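Local coordinates for pectate lyase (Bacillus subtilis, PDB 5AMV), which cleaves polygalacturonate by calcium-dependent elimination, releasing oligosaccharides that carry an unsaturated galacturonosyl group at their non-reducing ends, at residues K115-R120 with S181-I186. Residues are numbered along the deposited sequence; the frame is centred on the assembly and turned at random. Where two conformers were deposited one is given.
Sequences KNQKAR and SQYDNI. With CA (calcium ion), chain C.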
ATOM      1  N   LYS A 115      12.538  -3.651  16.124  1.00  8.26           N
ATOM      2  CA  LYS A 115      13.627  -3.928  15.198  0.50  7.60           C
ATOM      3  C   LYS A 115      13.871  -5.436  15.061  1.00  7.39           C
ATOM      4  O   LYS A 115      14.199  -5.917  13.996  1.00  7.43           O
ATOM      5  CB  LYS A 115      14.878  -3.149  15.609  0.50  7.63           C
ATOM      6  CG  LYS A 115      14.746  -1.638  15.290  0.50  7.42           C
ATOM      7  CD  LYS A 115      15.832  -0.835  15.999  0.50  9.55           C
ATOM      8  CE  LYS A 115      15.803   0.643  15.621  0.50 12.68           C
ATOM      9  NZ  LYS A 115      15.178   1.511  16.663  0.50 14.63           N
ATOM     10  N   ASN A 116      13.641  -6.193  16.120  1.00  7.05           N
ATOM     11  CA  ASN A 116      13.771  -7.663  16.025  1.00  6.33           C
ATOM     12  C   ASN A 116      12.761  -8.227  14.998  1.00  7.85           C
ATOM     13  O   ASN A 116      13.081  -9.084  14.194  1.00  8.79           O
ATOM     14  CB  ASN A 116      13.476  -8.256  17.399  1.00  7.06           C
ATOM     15  CG  ASN A 116      14.558  -7.930  18.424  1.00  7.72           C
ATOM     16  OD1 ASN A 116      15.700  -7.625  18.066  1.00  9.77           O
ATOM     17  ND2 ASN A 116      14.220  -8.057  19.696  1.00  6.19           N
ATOM     18  N   GLN A 117      11.526  -7.735  15.058  1.00  6.24           N
ATOM     19  CA  GLN A 117      10.527  -8.205  14.084  1.00  6.26           C
ATOM     20  C   GLN A 117      10.825  -7.720  12.671  1.00  5.43           C
ATOM     21  O   GLN A 117      10.689  -8.486  11.712  1.00  5.70           O
ATOM     22  CB  GLN A 117       9.104  -7.825  14.484  1.00  6.02           C
ATOM     23  CG  GLN A 117       8.068  -8.328  13.451  1.00  6.80           C
ATOM     24  CD  GLN A 117       6.611  -8.159  13.905  1.00  6.74           C
ATOM     25  OE1 GLN A 117       6.279  -7.263  14.689  1.00  5.76           O
ATOM     26  NE2 GLN A 117       5.752  -9.054  13.425  1.00  8.65           N
ATOM     27  N   LYS A 118      11.172  -6.436  12.550  1.00  5.61           N
ATOM     28  CA  LYS A 118      11.539  -5.862  11.221  1.00  6.92           C
ATOM     29  C   LYS A 118      12.617  -6.696  10.506  1.00  7.43           C
ATOM     30  O   LYS A 118      12.569  -6.884   9.283  1.00  7.48           O
ATOM     31  CB  LYS A 118      11.981  -4.406  11.417  1.00  7.92           C
ATOM     32  CG  LYS A 118      12.429  -3.679  10.129  1.00 11.45           C
ATOM     33  CD  LYS A 118      12.934  -2.258  10.455  1.00 17.31           C
ATOM     34  CE  LYS A 118      13.409  -1.556   9.191  1.00 23.29           C
ATOM     35  NZ  LYS A 118      14.865  -1.838   8.927  1.00 32.02           N
ATOM     36  N   ALA A 119      13.588  -7.188  11.277  1.00  7.05           N
ATOM     37  CA  ALA A 119      14.671  -7.965  10.696  1.00  8.58           C
ATOM     38  C   ALA A 119      14.178  -9.243  10.054  1.00  8.75           C
ATOM     39  O   ALA A 119      14.835  -9.737   9.130  1.00  9.29           O
ATOM     40  CB  ALA A 119      15.749  -8.252  11.735  1.00  8.59           C
ATOM     41  N   ARG A 120      13.021  -9.751  10.497  1.00  7.68           N
ATOM     42  CA  ARG A 120      12.426 -10.937   9.869  0.50  6.94           C
ATOM     43  C   ARG A 120      11.452 -10.585   8.748  1.00  7.92           C
ATOM     44  O   ARG A 120      11.427 -11.218   7.705  1.00  8.30           O
ATOM     45  CB  ARG A 120      11.702 -11.806  10.904  0.50  7.75           C
ATOM     46  CG  ARG A 120      12.568 -12.172  12.111  0.50  8.14           C
ATOM     47  CD  ARG A 120      13.932 -12.672  11.626  0.50 11.58           C
ATOM     48  NE  ARG A 120      13.853 -13.992  11.010  0.50  9.61           N
ATOM     49  CZ  ARG A 120      14.920 -14.673  10.598  0.50 11.15           C
ATOM     50  NH1 ARG A 120      16.122 -14.142  10.730  0.50 10.13           N
ATOM     51  NH2 ARG A 120      14.787 -15.883  10.072  0.50 10.34           N
ATOM     52  N   SER A 181       1.964   1.727  13.460  1.00  9.45           N
ATOM     53  CA  SER A 181       2.752   0.515  13.158  1.00  9.90           C
ATOM     54  C   SER A 181       3.636   0.734  11.933  1.00  9.60           C
ATOM     55  O   SER A 181       3.416   1.688  11.163  1.00 10.42           O
ATOM     56  CB  SER A 181       1.827  -0.668  12.983  1.00  8.92           C
ATOM     57  OG  SER A 181       1.478  -1.211  14.274  1.00 13.05           O
ATOM     58  N   GLN A 182       4.642  -0.142  11.755  1.00  9.58           N
ATOM     59  CA  GLN A 182       5.709   0.078  10.777  1.00 11.30           C
ATOM     60  C   GLN A 182       5.551  -0.636   9.440  1.00 11.10           C
ATOM     61  O   GLN A 182       6.296  -0.278   8.507  1.00 13.16           O
ATOM     62  CB  GLN A 182       7.076  -0.318  11.356  1.00 11.79           C
ATOM     63  CG  GLN A 182       7.631   0.682  12.357  1.00 20.55           C
ATOM     64  CD  GLN A 182       7.837   2.077  11.749  1.00 28.39           C
ATOM     65  OE1 GLN A 182       8.608   2.246  10.788  1.00 33.18           O
ATOM     66  NE2 GLN A 182       7.153   3.079  12.313  1.00 27.30           N
ATOM     67  N   TYR A 183       4.688  -1.657   9.336  1.00  8.96           N
ATOM     68  CA  TYR A 183       4.779  -2.526   8.142  1.00  7.35           C
ATOM     69  C   TYR A 183       3.643  -2.310   7.204  1.00  7.99           C
ATOM     70  O   TYR A 183       2.486  -2.338   7.612  1.00  9.77           O
ATOM     71  CB  TYR A 183       4.864  -4.042   8.510  1.00  6.82           C
ATOM     72  CG  TYR A 183       5.895  -4.246   9.574  1.00  6.10           C
ATOM     73  CD1 TYR A 183       7.215  -3.848   9.355  1.00  7.41           C
ATOM     74  CD2 TYR A 183       5.537  -4.758  10.830  1.00  6.13           C
ATOM     75  CE1 TYR A 183       8.159  -3.942  10.361  1.00  6.82           C
ATOM     76  CE2 TYR A 183       6.476  -4.873  11.839  1.00  9.15           C
ATOM     77  CZ  TYR A 183       7.769  -4.479  11.612  1.00  4.31           C
ATOM     78  OH  TYR A 183       8.677  -4.525  12.650  1.00  6.30           O
ATOM     79  N   ASP A 184       3.995  -2.136   5.938  1.00  6.40           N
ATOM     80  CA  ASP A 184       3.011  -2.165   4.860  1.00  6.15           C
ATOM     81  C   ASP A 184       3.168  -3.534   4.177  1.00  6.71           C
ATOM     82  O   ASP A 184       4.159  -4.239   4.430  1.00  7.37           O
ATOM     83  CB  ASP A 184       3.382  -1.087   3.841  1.00  6.33           C
ATOM     84  CG  ASP A 184       3.540   0.294   4.437  1.00  8.45           C
ATOM     85  OD1 ASP A 184       2.805   0.690   5.363  1.00 11.08           O
ATOM     86  OD2 ASP A 184       4.378   1.076   3.917  1.00 10.47           O
ATOM     87  N   ASN A 185       2.271  -3.897   3.244  1.00  4.98           N
ATOM     88  CA  ASN A 185       2.562  -5.074   2.398  1.00  5.58           C
ATOM     89  C   ASN A 185       3.697  -4.749   1.409  1.00  5.53           C
ATOM     90  O   ASN A 185       4.641  -5.533   1.266  1.00  6.19           O
ATOM     91  CB  ASN A 185       1.294  -5.541   1.661  1.00  5.80           C
ATOM     92  CG  ASN A 185       0.136  -5.696   2.608  1.00  6.64           C
ATOM     93  OD1 ASN A 185      -0.840  -4.921   2.537  1.00  7.03           O
ATOM     94  ND2 ASN A 185       0.208  -6.697   3.519  1.00  7.74           N
ATOM     95  N   ILE A 186       3.615  -3.570   0.776  1.00  6.19           N
ATOM     96  CA  ILE A 186       4.676  -3.111  -0.128  1.00  6.31           C
ATOM     97  C   ILE A 186       4.911  -1.611   0.141  1.00  6.52           C
ATOM     98  O   ILE A 186       3.958  -0.811   0.144  1.00  6.69           O
ATOM     99  CB  ILE A 186       4.287  -3.284  -1.624  1.00  6.32           C
ATOM    100  CG1 ILE A 186       4.023  -4.753  -1.948  1.00  6.22           C
ATOM    101  CG2 ILE A 186       5.397  -2.701  -2.561  1.00  7.60           C
ATOM    102  CD1 ILE A 186       3.420  -4.961  -3.353  1.00  6.05           C
TER
HETATM  103 CA    CA C 401       3.538   2.895   5.241  0.50  8.66          CA
HETATM  104  O   HOH W   1       7.478  -4.932  15.058  1.00  7.50           O
HETATM  105  O   HOH W   2       5.232   2.280   6.740  1.00 13.89           O
HETATM  106  O   HOH W   3       2.752   5.051   5.717  1.00 19.17           O
HETATM  107  O   HOH W   4       5.041   4.131   3.979  1.00 15.19           O
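One water bridges Q117 and Y183: it donates to Q117 OE1 over 2.6 Å and accepts from Y183 OH at 2.7 Å. The case illustrates how a tyrosine can meet residues 115-120 through a water rather than by a direct hydrogen bond, for although Y183 OH comes within 3.1 Å of K118 N, the angle is too poor for a hydrogen bond. Q117 reaches the ring through an extended chain, with CG anti to the backbone N (chi1 -180°), which carries OE1 to the ring's edge, 3.7 Å from Y183 CE2 and near the ring plane. The amide and ring planes are turned 69° apart, and the other amide end is held by N65, through NE2 to OD1, which helps fix the flip of the amide. K118 adds its CB, 3.5 Å from Y183 OH, while its ammonium end leads away. Q114 and V121 of the same helix also touch the tyrosine. Were the residue at Y183 an alanine, the bridging water would probably lose its phenol donor and a gap would open against Q117 and the backbone of K118. Next along the chain, D184 grips the calcium with both carboxylate oxygens, and D223 and D227 join it. The contact thus sets helix 105-121 against the loop that delivers a metal ligand, beside the calcium site of the parallel beta-helix of polysaccharide lyase family 1.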